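Local coordinates for YkuI protein (Bacillus subtilis, PDB 2BAS) that binds the second messenger cyclic di-GMP, probably in its EAL domain, and may cleave it as a phosphodiesterase, at residues Val144-Glu149 against Lys172-Asn177; Leu191-Leu196 against Arg224-Ala229; Gly343-Gly348 against Pro361-Lys366. All blocks are in the same frame, centred on the assembly; numbering follows the deposited sequence.

Contact 1: Val144-Glu149 against Lys172-Asn177; sequences VLEITE and KIAVDN
The strands holding V144-I147 and K172-V175 run parallel as neighbours at 27°, their axes approaching to 4.5 Å. L145 and I147 do the pairing from one strand: L145 N donates to K172 O and I147 N to A174 O, both at 2.9 Å, while L145 O accepts A174 N. The last link, D176 N to I147 O, is weak. On one face of the pair, A174 CB fits between V144 CG1 and E146 CG, 3.7 Å from the valine methyl. L145, I147, I173 and V175 line the other face, where L145 and I173 meet L163 of helix 156-167. Further along, E149 reaches back crosswise and sets OE2 3.5 Å from both V175 methyls; its OE1 is held by Y160. D176 carries CG anti to the backbone N (chi1 -156°), which brings OD2 to T148 OG1 in a weak 3.4 Å bond, while OD1 accepts N177 N from above the carboxylate plane. E146 OE1 stands 4.4 Å from D176 OD2, two like charges, and the salt bridge from E146 OE2 to K197 probably offsets part of this. E57 and E233 add further acidic groups here. A parallel beta-alpha-beta unit with carboxylates collected at the C-terminal strand ends is consistent with the active-site mouth of the EAL barrel.

Contact 2: Leu191-Leu196 against Arg224-Ala229; sequences LSPDLL and RKIGAA
D194-L196 and A228-A229 form the opening rung of a beta-alpha-beta crossover in the EAL barrel, where strand 195-199 takes on strand 229-233 as its parallel neighbour. L196 N donates to A229 O at 2.9 Å, and A229 N to D194 O at 3.2 Å. Between the two bonds L195 CA adds a C-H...O contact to the same A229 O, at 3.4 Å. The crossover itself is made by helix 211-226, which ends at I226; G227 then turns the chain with positive phi, at backbone angles where a side chain would press on the carbonyl O of I226, and A228 leads into the strand, which starts at A229. Side chains fill in beside these bonds: A228 CB lies against P193 O and is 3.9 Å from L196 CG, itself anti to the carbonyl carbon (chi1 -62°); the L196 side chain also packs on I219 and A223 of the helix. I226 extends CD1 toward S192 CA, 4.2 Å away, with P193 CD just beyond. One water donates to D194 OD1 at 2.9 Å and weakly to G227 O, spanning the two segments; D194 OD2 meanwhile accepts I173 N. From the last turn of the helix R224 reaches the second subunit, where it forms a salt bridge with D391 and a cation-pi contact with Y393 of that chain.

Contact 3: Gly343-Gly348 against Pro361-Lys366; sequences GDQLTG and PEYAEK
Q345 and the turn Y363-K366 make up the tight part of this contact, with both the N and the O of Q345 bonded to the turn. Its N donates to K366 O at 3.0 Å in an almost linear bond (172° at the hydrogen), and its O takes E365 N at 3.2 Å. The turn is of type II, and its third residue, E365, has the positive phi expected there. With CG anti to the backbone N (chi1 -161°) and the chain extended, the Q345 side chain runs alongside Y363, pointing the same way, its amide plane only 13° from that of the ring. NE2 lies 3.4 Å from Y363 CB and donates to T347 O at 3.1 Å; OE1 accepts W368 NE1, so bonds at both ends hold the amide against rotation. With the amide cut back to an alanine, W368 NE1 and T347 O would probably lose their mates and a gap open beside Y363. Next to it, A364 CB rests 3.8 Å from T347 O, and A364 N bonds back to P361 O to close the 3-10 turn. G348 and P361 also come close, CA to CA 4.0 Å, where a side chain on G348 would strike P361 CA; the loose side is that of E362 and E365, which face solvent. K366 extends away to salt bridges with E49 and E50 of the second subunit. Both segments follow strands of the antiparallel sheet, 335-340 and its outermost strand 356-360, with T347 turned from the contact onto Y337 and onto I322 of helix 318-328.

From the N terminus, contact 1 comes first and closes a loop through helix 156-167; contact 2 then closes one that runs out along strand 195-199 and back through helix 211-226. Contact 3 comes last, closing a short loop around the hairpin of strands 349-353 and 356-360. The three are in series, none enclosing or crossing another. Contacts 1 and 2 share the EAL sheet and touch directly, V175 N probably bonding to L195 O at 2.9 Å. Contact 3 belongs to the C-terminal domain beyond the long helix 271-311, its centre about 49 Å from that of contact 1. Contacts 2 and 3 both reach the second subunit.

Contact 1: Val144-Glu149 against Lys172-Asn177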
ATOM      1  N   VAL A 144      21.322  13.850   3.969  1.00 63.09           N
ATOM      2  CA  VAL A 144      20.048  13.178   4.172  1.00 62.18           C
ATOM      3  C   VAL A 144      19.535  13.479   5.586  1.00 61.05           C
ATOM      4  O   VAL A 144      20.068  12.989   6.584  1.00 60.52           O
ATOM      5  CB  VAL A 144      20.117  11.668   3.865  1.00 61.74           C
ATOM      6  CG1 VAL A 144      18.767  11.026   4.095  1.00 65.54           C
ATOM      7  CG2 VAL A 144      20.534  11.442   2.421  1.00 61.84           C
ATOM      8  N   LEU A 145      18.508  14.318   5.640  1.00 59.50           N
ATOM      9  CA  LEU A 145      17.869  14.697   6.878  1.00 59.44           C
ATOM     10  C   LEU A 145      16.771  13.687   7.238  1.00 61.27           C
ATOM     11  O   LEU A 145      15.715  13.629   6.590  1.00 59.56           O
ATOM     12  CB  LEU A 145      17.284  16.098   6.731  1.00 58.47           C
ATOM     13  CG  LEU A 145      16.816  16.849   7.967  1.00 60.10           C
ATOM     14  CD1 LEU A 145      18.019  17.410   8.707  1.00 66.60           C
ATOM     15  CD2 LEU A 145      15.887  17.979   7.566  1.00 62.11           C
ATOM     16  N   GLU A 146      17.037  12.885   8.268  1.00 62.61           N
ATOM     17  CA  GLU A 146      16.071  11.923   8.761  1.00 66.50           C
ATOM     18  C   GLU A 146      15.144  12.586   9.773  1.00 65.45           C
ATOM     19  O   GLU A 146      15.600  13.187  10.744  1.00 68.19           O
ATOM     20  CB  GLU A 146      16.764  10.725   9.398  1.00 65.48           C
ATOM     21  CG  GLU A 146      17.680   9.917   8.479  1.00 72.92           C
ATOM     22  CD  GLU A 146      18.364   8.752   9.213  1.00 75.09           C
ATOM     23  OE1 GLU A 146      17.781   8.211  10.190  1.00 82.39           O
ATOM     24  OE2 GLU A 146      19.486   8.372   8.804  1.00 83.68           O
ATOM     25  N   ILE A 147      13.845  12.475   9.538  1.00 65.38           N
ATOM     26  CA  ILE A 147      12.849  13.049  10.423  1.00 67.83           C
ATOM     27  C   ILE A 147      11.956  11.955  11.023  1.00 68.48           C
ATOM     28  O   ILE A 147      11.639  10.961  10.360  1.00 67.87           O
ATOM     29  CB  ILE A 147      11.984  14.111   9.683  1.00 68.52           C
ATOM     30  CG1 ILE A 147      12.868  15.133   8.957  1.00 69.84           C
ATOM     31  CG2 ILE A 147      11.069  14.846  10.663  1.00 70.35           C
ATOM     32  CD1 ILE A 147      13.683  16.048   9.891  1.00 69.67           C
ATOM     33  N   THR A 148      11.582  12.138  12.288  1.00 68.58           N
ATOM     34  CA  THR A 148      10.671  11.233  12.974  1.00 70.29           C
ATOM     35  C   THR A 148       9.425  12.032  13.340  1.00 70.26           C
ATOM     36  O   THR A 148       9.458  12.865  14.251  1.00 70.93           O
ATOM     37  CB  THR A 148      11.303  10.631  14.256  1.00 70.46           C
ATOM     38  OG1 THR A 148      12.621  10.149  13.970  1.00 72.63           O
ATOM     39  CG2 THR A 148      10.452   9.483  14.792  1.00 72.71           C
ATOM     40  N   GLU A 149       8.332  11.782  12.622  1.00 71.04           N
ATOM     41  CA  GLU A 149       7.084  12.526  12.837  1.00 71.96           C
ATOM     42  C   GLU A 149       6.237  11.908  13.938  1.00 72.14           C
ATOM     43  O   GLU A 149       5.206  12.457  14.315  1.00 72.43           O
ATOM     44  CB  GLU A 149       6.257  12.596  11.559  1.00 71.95           C
ATOM     45  CG  GLU A 149       7.040  12.894  10.308  1.00 71.67           C
ATOM     46  CD  GLU A 149       6.273  12.476   9.083  1.00 75.73           C
ATOM     47  OE1 GLU A 149       5.024  12.527   9.117  1.00 76.51           O
ATOM     48  OE2 GLU A 149       6.916  12.089   8.089  1.00 79.61           O
ATOM     49  N   LYS A 172      18.290  16.022   0.727  1.00 57.91           N
ATOM     50  CA  LYS A 172      17.464  14.815   0.670  1.00 57.30           C
ATOM     51  C   LYS A 172      16.749  14.562   1.998  1.00 56.70           C
ATOM     52  O   LYS A 172      17.291  14.829   3.078  1.00 57.70           O
ATOM     53  CB  LYS A 172      18.297  13.610   0.216  1.00 57.19           C
ATOM     54  CG  LYS A 172      18.719  13.723  -1.257  1.00 60.37           C
ATOM     55  CD  LYS A 172      19.657  12.617  -1.734  1.00 59.29           C
ATOM     56  CE  LYS A 172      20.304  12.984  -3.084  1.00 60.11           C
ATOM     57  NZ  LYS A 172      19.322  13.376  -4.153  1.00 60.25           N
ATOM     58  N   ILE A 173      15.522  14.062   1.913  1.00 55.29           N
ATOM     59  CA  ILE A 173      14.695  13.866   3.100  1.00 54.95           C
ATOM     60  C   ILE A 173      14.265  12.411   3.292  1.00 54.75           C
ATOM     61  O   ILE A 173      13.654  11.796   2.417  1.00 55.25           O
ATOM     62  CB  ILE A 173      13.496  14.851   3.115  1.00 54.83           C
ATOM     63  CG1 ILE A 173      14.008  16.264   3.410  1.00 56.15           C
ATOM     64  CG2 ILE A 173      12.477  14.463   4.170  1.00 54.00           C
ATOM     65  CD1 ILE A 173      13.096  17.338   2.934  1.00 59.75           C
ATOM     66  N   ALA A 174      14.629  11.872   4.446  1.00 55.73           N
ATOM     67  CA  ALA A 174      14.298  10.518   4.815  1.00 56.87           C
ATOM     68  C   ALA A 174      13.269  10.580   5.928  1.00 59.09           C
ATOM     69  O   ALA A 174      13.417  11.370   6.851  1.00 58.63           O
ATOM     70  CB  ALA A 174      15.531   9.804   5.295  1.00 55.79           C
ATOM     71  N   VAL A 175      12.215   9.776   5.813  1.00 61.18           N
ATOM     72  CA  VAL A 175      11.242   9.622   6.891  1.00 63.79           C
ATOM     73  C   VAL A 175      11.579   8.321   7.641  1.00 65.30           C
ATOM     74  O   VAL A 175      11.978   7.323   7.038  1.00 63.98           O
ATOM     75  CB  VAL A 175       9.778   9.661   6.381  1.00 64.43           C
ATOM     76  CG1 VAL A 175       8.807   9.246   7.458  1.00 65.41           C
ATOM     77  CG2 VAL A 175       9.419  11.069   5.914  1.00 67.90           C
ATOM     78  N   ASP A 176      11.384   8.323   8.920  1.00 67.43           N
ATOM     79  CA  ASP A 176      11.831   7.292   9.866  1.00 68.41           C
ATOM     80  C   ASP A 176      10.618   6.504  10.405  1.00 66.33           C
ATOM     81  O   ASP A 176       9.471   6.956  10.299  1.00 66.85           O
ATOM     82  CB  ASP A 176      12.561   7.957  11.039  1.00 70.61           C
ATOM     83  CG  ASP A 176      13.530   7.018  11.748  1.00 77.02           C
ATOM     84  OD1 ASP A 176      13.613   5.785  11.383  1.00 86.24           O
ATOM     85  OD2 ASP A 176      14.265   7.460  12.713  1.00 81.14           O
ATOM     86  N   ASN A 177      10.938   5.341  10.964  1.00 64.87           N
ATOM     87  CA  ASN A 177       9.959   4.400  11.579  1.00 64.85           C
ATOM     88  C   ASN A 177       8.734   4.124  10.690  1.00 64.57           C
ATOM     89  O   ASN A 177       7.579   4.224  11.128  1.00 65.08           O
ATOM     90  CB  ASN A 177       9.412   4.968  12.891  1.00 64.37           C
ATOM     91  CG  ASN A 177      10.492   5.242  13.933  1.00 67.36           C
ATOM     92  OD1 ASN A 177      11.626   4.796  13.775  1.00 68.77           O
ATOM     93  ND2 ASN A 177      10.204   5.960  15.002  1.00 71.39           N
TER

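Contact 2: Leu191-Leu196 against Arg224-Ala229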
ATOM      1  N   LEU A 191       4.231  14.463   1.503  1.00 68.38           N
ATOM      2  CA  LEU A 191       5.646  14.906   1.676  1.00 67.31           C
ATOM      3  C   LEU A 191       6.461  14.447   0.457  1.00 66.90           C
ATOM      4  O   LEU A 191       7.268  15.197  -0.109  1.00 65.49           O
ATOM      5  CB  LEU A 191       6.163  14.285   2.991  1.00 67.50           C
ATOM      6  CG  LEU A 191       7.655  14.485   3.336  1.00 67.94           C
ATOM      7  CD1 LEU A 191       8.159  15.934   3.222  1.00 63.18           C
ATOM      8  CD2 LEU A 191       7.953  14.062   4.780  1.00 66.94           C
ATOM      9  N   SER A 192       6.227  13.223   0.069  1.00 66.95           N
ATOM     10  CA  SER A 192       6.915  12.628  -1.074  1.00 66.61           C
ATOM     11  C   SER A 192       8.424  12.644  -0.824  1.00 66.08           C
ATOM     12  O   SER A 192       9.191  13.271  -1.570  1.00 65.84           O
ATOM     13  CB  SER A 192       6.602  13.427  -2.345  1.00 66.80           C
ATOM     14  OG  SER A 192       5.439  12.907  -2.975  1.00 69.35           O
ATOM     15  N   PRO A 193       8.845  11.954   0.252  1.00 65.13           N
ATOM     16  CA  PRO A 193      10.248  12.066   0.631  1.00 64.73           C
ATOM     17  C   PRO A 193      11.131  11.245  -0.298  1.00 63.79           C
ATOM     18  O   PRO A 193      10.644  10.368  -1.005  1.00 61.99           O
ATOM     19  CB  PRO A 193      10.280  11.508   2.059  1.00 65.95           C
ATOM     20  CG  PRO A 193       9.091  10.569   2.131  1.00 65.44           C
ATOM     21  CD  PRO A 193       8.088  11.029   1.122  1.00 63.71           C
ATOM     22  N   ASP A 194      12.424  11.548  -0.294  1.00 63.75           N
ATOM     23  CA  ASP A 194      13.401  10.855  -1.120  1.00 62.03           C
ATOM     24  C   ASP A 194      13.725   9.459  -0.565  1.00 61.62           C
ATOM     25  O   ASP A 194      14.166   8.587  -1.296  1.00 61.82           O
ATOM     26  CB  ASP A 194      14.664  11.712  -1.210  1.00 61.66           C
ATOM     27  CG  ASP A 194      14.374  13.125  -1.705  1.00 62.96           C
ATOM     28  OD1 ASP A 194      13.912  13.280  -2.856  1.00 65.61           O
ATOM     29  OD2 ASP A 194      14.606  14.089  -0.949  1.00 63.26           O
ATOM     30  N   LEU A 195      13.483   9.250   0.726  1.00 61.15           N
ATOM     31  CA  LEU A 195      13.821   7.991   1.378  1.00 61.97           C
ATOM     32  C   LEU A 195      12.844   7.595   2.483  1.00 61.16           C
ATOM     33  O   LEU A 195      12.374   8.437   3.246  1.00 60.84           O
ATOM     34  CB  LEU A 195      15.228   8.077   1.971  1.00 61.40           C
ATOM     35  CG  LEU A 195      16.415   7.564   1.166  1.00 65.11           C
ATOM     36  CD1 LEU A 195      17.474   8.642   1.019  1.00 70.65           C
ATOM     37  CD2 LEU A 195      17.002   6.329   1.815  1.00 65.75           C
ATOM     38  N   LEU A 196      12.576   6.297   2.571  1.00 59.78           N
ATOM     39  CA  LEU A 196      11.782   5.740   3.650  1.00 59.11           C
ATOM     40  C   LEU A 196      12.665   4.778   4.417  1.00 58.62           C
ATOM     41  O   LEU A 196      13.219   3.850   3.831  1.00 58.85           O
ATOM     42  CB  LEU A 196      10.568   4.993   3.083  1.00 59.57           C
ATOM     43  CG  LEU A 196       9.528   5.763   2.278  1.00 59.85           C
ATOM     44  CD1 LEU A 196       8.443   4.804   1.795  1.00 62.86           C
ATOM     45  CD2 LEU A 196       8.917   6.901   3.101  1.00 59.08           C
ATOM     46  N   ARG A 224       7.293   2.918  -4.863  1.00 61.12           N
ATOM     47  CA  ARG A 224       7.758   2.749  -6.228  1.00 60.82           C
ATOM     48  C   ARG A 224       7.092   3.802  -7.101  1.00 60.47           C
ATOM     49  O   ARG A 224       7.735   4.395  -7.975  1.00 59.36           O
ATOM     50  CB  ARG A 224       7.430   1.354  -6.746  1.00 61.64           C
ATOM     51  CG  ARG A 224       8.468   0.817  -7.709  1.00 67.13           C
ATOM     52  CD  ARG A 224       8.124  -0.584  -8.156  1.00 72.49           C
ATOM     53  NE  ARG A 224       7.138  -0.604  -9.231  1.00 73.14           N
ATOM     54  CZ  ARG A 224       7.452  -0.670 -10.520  1.00 74.48           C
ATOM     55  NH1 ARG A 224       8.727  -0.708 -10.888  1.00 77.72           N
ATOM     56  NH2 ARG A 224       6.493  -0.688 -11.436  1.00 73.59           N
ATOM     57  N   LYS A 225       5.801   4.033  -6.845  1.00 59.12           N
ATOM     58  CA  LYS A 225       5.025   5.020  -7.596  1.00 58.29           C
ATOM     59  C   LYS A 225       5.503   6.468  -7.428  1.00 56.96           C
ATOM     60  O   LYS A 225       5.542   7.212  -8.402  1.00 55.83           O
ATOM     61  CB  LYS A 225       3.514   4.896  -7.329  1.00 56.89           C
ATOM     62  CG  LYS A 225       2.749   4.218  -8.473  1.00 59.80           C
ATOM     63  CD  LYS A 225       2.563   2.724  -8.259  1.00 65.78           C
ATOM     64  CE  LYS A 225       2.312   1.942  -9.554  1.00 66.26           C
ATOM     65  NZ  LYS A 225       1.165   2.383 -10.402  1.00 65.95           N
ATOM     66  N   ILE A 226       5.893   6.846  -6.211  1.00 55.66           N
ATOM     67  CA  ILE A 226       6.244   8.247  -5.906  1.00 55.56           C
ATOM     68  C   ILE A 226       7.743   8.546  -5.905  1.00 55.99           C
ATOM     69  O   ILE A 226       8.143   9.703  -5.838  1.00 56.48           O
ATOM     70  CB  ILE A 226       5.634   8.733  -4.553  1.00 56.83           C
ATOM     71  CG1 ILE A 226       6.209   7.930  -3.370  1.00 58.10           C
ATOM     72  CG2 ILE A 226       4.103   8.680  -4.598  1.00 52.80           C
ATOM     73  CD1 ILE A 226       6.092   8.617  -2.035  1.00 63.55           C
ATOM     74  N   GLY A 227       8.567   7.505  -5.954  1.00 57.39           N
ATOM     75  CA  GLY A 227      10.011   7.672  -6.082  1.00 57.27           C
ATOM     76  C   GLY A 227      10.774   7.792  -4.782  1.00 58.53           C
ATOM     77  O   GLY A 227      11.772   8.506  -4.703  1.00 60.84           O
ATOM     78  N   ALA A 228      10.311   7.102  -3.752  1.00 58.17           N
ATOM     79  CA  ALA A 228      11.047   7.059  -2.498  1.00 59.34           C
ATOM     80  C   ALA A 228      11.781   5.724  -2.463  1.00 60.22           C
ATOM     81  O   ALA A 228      11.160   4.672  -2.654  1.00 61.95           O
ATOM     82  CB  ALA A 228      10.106   7.193  -1.300  1.00 54.51           C
ATOM     83  N   ALA A 229      13.096   5.769  -2.257  1.00 58.53           N
ATOM     84  CA  ALA A 229      13.878   4.549  -2.098  1.00 58.93           C
ATOM     85  C   ALA A 229      13.678   4.028  -0.675  1.00 60.67           C
ATOM     86  O   ALA A 229      13.465   4.812   0.259  1.00 62.76           O
ATOM     87  CB  ALA A 229      15.353   4.817  -2.359  1.00 56.97           C
TER
HETATM   88  O   HOH W   1      12.812  11.770  -5.070  1.00 65.89           O

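Contact 3: Gly343-Gly348 against Pro361-Lys366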
ATOM      1  N   GLY A 343     -17.664  -7.952 -16.637  1.00 62.73           N
ATOM      2  CA  GLY A 343     -17.713  -8.305 -15.234  1.00 62.23           C
ATOM      3  C   GLY A 343     -19.055  -8.791 -14.725  1.00 64.41           C
ATOM      4  O   GLY A 343     -19.189  -9.087 -13.534  1.00 65.43           O
ATOM      5  N   ASP A 344     -20.051  -8.877 -15.608  1.00 63.87           N
ATOM      6  CA  ASP A 344     -21.364  -9.381 -15.228  1.00 63.07           C
ATOM      7  C   ASP A 344     -21.329 -10.898 -15.059  1.00 62.78           C
ATOM      8  O   ASP A 344     -20.971 -11.622 -15.977  1.00 64.69           O
ATOM      9  CB  ASP A 344     -22.424  -9.001 -16.253  1.00 61.40           C
ATOM     10  CG  ASP A 344     -22.810  -7.526 -16.195  1.00 65.94           C
ATOM     11  OD1 ASP A 344     -22.577  -6.891 -15.144  1.00 65.70           O
ATOM     12  OD2 ASP A 344     -23.375  -7.006 -17.201  1.00 64.34           O
ATOM     13  N   GLN A 345     -21.721 -11.370 -13.884  1.00 61.86           N
ATOM     14  CA  GLN A 345     -21.761 -12.790 -13.609  1.00 62.94           C
ATOM     15  C   GLN A 345     -22.880 -13.456 -14.420  1.00 63.65           C
ATOM     16  O   GLN A 345     -24.040 -13.069 -14.305  1.00 64.83           O
ATOM     17  CB  GLN A 345     -21.938 -13.017 -12.111  1.00 61.42           C
ATOM     18  CG  GLN A 345     -21.552 -14.398 -11.676  1.00 62.28           C
ATOM     19  CD  GLN A 345     -21.265 -14.515 -10.194  1.00 59.69           C
ATOM     20  OE1 GLN A 345     -20.653 -13.640  -9.593  1.00 67.47           O
ATOM     21  NE2 GLN A 345     -21.673 -15.621  -9.608  1.00 59.95           N
ATOM     22  N   LEU A 346     -22.517 -14.435 -15.255  1.00 63.83           N
ATOM     23  CA  LEU A 346     -23.465 -15.139 -16.142  1.00 62.94           C
ATOM     24  C   LEU A 346     -24.197 -16.314 -15.475  1.00 62.70           C
ATOM     25  O   LEU A 346     -25.152 -16.851 -16.032  1.00 63.18           O
ATOM     26  CB  LEU A 346     -22.738 -15.662 -17.392  1.00 62.26           C
ATOM     27  CG  LEU A 346     -22.099 -14.700 -18.405  1.00 62.19           C
ATOM     28  CD1 LEU A 346     -21.101 -15.413 -19.346  1.00 55.16           C
ATOM     29  CD2 LEU A 346     -23.154 -13.935 -19.208  1.00 46.38           C
ATOM     30  N   THR A 347     -23.730 -16.715 -14.296  1.00 63.07           N
ATOM     31  CA  THR A 347     -24.248 -17.875 -13.572  1.00 63.48           C
ATOM     32  C   THR A 347     -24.423 -17.545 -12.097  1.00 65.45           C
ATOM     33  O   THR A 347     -23.865 -16.572 -11.608  1.00 66.47           O
ATOM     34  CB  THR A 347     -23.210 -19.022 -13.567  1.00 63.28           C
ATOM     35  OG1 THR A 347     -21.989 -18.548 -12.976  1.00 61.45           O
ATOM     36  CG2 THR A 347     -22.934 -19.552 -14.958  1.00 61.84           C
ATOM     37  N   GLY A 348     -25.164 -18.376 -11.370  1.00 66.32           N
ATOM     38  CA  GLY A 348     -25.111 -18.317  -9.917  1.00 64.61           C
ATOM     39  C   GLY A 348     -23.740 -18.843  -9.514  1.00 64.50           C
ATOM     40  O   GLY A 348     -22.885 -19.076 -10.379  1.00 64.24           O
ATOM     41  N   PRO A 361     -28.044 -19.265  -6.669  1.00 62.38           N
ATOM     42  CA  PRO A 361     -28.539 -18.520  -7.833  1.00 62.97           C
ATOM     43  C   PRO A 361     -28.484 -16.998  -7.681  1.00 64.07           C
ATOM     44  O   PRO A 361     -28.310 -16.295  -8.674  1.00 64.87           O
ATOM     45  CB  PRO A 361     -30.004 -18.968  -7.941  1.00 61.71           C
ATOM     46  CG  PRO A 361     -30.356 -19.458  -6.567  1.00 61.38           C
ATOM     47  CD  PRO A 361     -29.099 -20.122  -6.091  1.00 62.07           C
ATOM     48  N   GLU A 362     -28.636 -16.504  -6.452  1.00 64.55           N
ATOM     49  CA  GLU A 362     -28.670 -15.060  -6.178  1.00 64.81           C
ATOM     50  C   GLU A 362     -27.439 -14.284  -6.686  1.00 64.77           C
ATOM     51  O   GLU A 362     -27.517 -13.087  -6.939  1.00 65.73           O
ATOM     52  CB  GLU A 362     -28.914 -14.783  -4.682  1.00 63.92           C
ATOM     53  CG  GLU A 362     -27.780 -15.205  -3.716  1.00 69.75           C
ATOM     54  CD  GLU A 362     -27.861 -16.666  -3.230  1.00 73.59           C
ATOM     55  OE1 GLU A 362     -28.478 -17.517  -3.912  1.00 73.80           O
ATOM     56  OE2 GLU A 362     -27.293 -16.959  -2.153  1.00 69.93           O
ATOM     57  N   TYR A 363     -26.319 -14.974  -6.855  1.00 64.30           N
ATOM     58  CA  TYR A 363     -25.094 -14.335  -7.324  1.00 64.64           C
ATOM     59  C   TYR A 363     -25.110 -13.947  -8.793  1.00 64.84           C
ATOM     60  O   TYR A 363     -24.183 -13.280  -9.264  1.00 65.20           O
ATOM     61  CB  TYR A 363     -23.884 -15.220  -7.042  1.00 64.11           C
ATOM     62  CG  TYR A 363     -23.481 -15.217  -5.597  1.00 67.20           C
ATOM     63  CD1 TYR A 363     -24.036 -16.125  -4.704  1.00 70.04           C
ATOM     64  CD2 TYR A 363     -22.555 -14.294  -5.112  1.00 70.02           C
ATOM     65  CE1 TYR A 363     -23.677 -16.129  -3.375  1.00 70.87           C
ATOM     66  CE2 TYR A 363     -22.194 -14.285  -3.772  1.00 70.71           C
ATOM     67  CZ  TYR A 363     -22.761 -15.211  -2.915  1.00 68.15           C
ATOM     68  OH  TYR A 363     -22.420 -15.240  -1.592  1.00 69.63           O
ATOM     69  N   ALA A 364     -26.137 -14.374  -9.519  1.00 64.68           N
ATOM     70  CA  ALA A 364     -26.257 -14.018 -10.926  1.00 66.16           C
ATOM     71  C   ALA A 364     -26.626 -12.547 -11.080  1.00 66.46           C
ATOM     72  O   ALA A 364     -27.474 -12.028 -10.349  1.00 69.17           O
ATOM     73  CB  ALA A 364     -27.276 -14.907 -11.627  1.00 65.51           C
ATOM     74  N   GLU A 365     -25.989 -11.881 -12.037  1.00 66.25           N
ATOM     75  CA  GLU A 365     -26.250 -10.464 -12.325  1.00 66.74           C
ATOM     76  C   GLU A 365     -25.436  -9.480 -11.463  1.00 64.92           C
ATOM     77  O   GLU A 365     -25.461  -8.276 -11.713  1.00 65.42           O
ATOM     78  CB  GLU A 365     -27.747 -10.146 -12.254  1.00 67.42           C
ATOM     79  CG  GLU A 365     -28.583 -10.722 -13.410  1.00 70.25           C
ATOM     80  CD  GLU A 365     -30.078 -10.624 -13.152  1.00 71.25           C
ATOM     81  OE1 GLU A 365     -30.487 -10.701 -11.972  1.00 80.60           O
ATOM     82  OE2 GLU A 365     -30.851 -10.482 -14.124  1.00 79.29           O
ATOM     83  N   LYS A 366     -24.718  -9.992 -10.462  1.00 61.84           N
ATOM     84  CA  LYS A 366     -23.772  -9.182  -9.696  1.00 58.80           C
ATOM     85  C   LYS A 366     -22.623  -8.781 -10.619  1.00 57.88           C
ATOM     86  O   LYS A 366     -22.314  -9.503 -11.568  1.00 56.42           O
ATOM     87  CB  LYS A 366     -23.208  -9.962  -8.503  1.00 58.66           C
ATOM     88  CG  LYS A 366     -24.081 -10.027  -7.258  1.00 53.14           C
ATOM     89  CD  LYS A 366     -23.372 -10.937  -6.242  1.00 61.35           C
ATOM     90  CE  LYS A 366     -24.242 -11.293  -5.034  1.00 62.39           C
ATOM     91  NZ  LYS A 366     -24.384 -10.163  -4.083  1.00 62.36           N
TER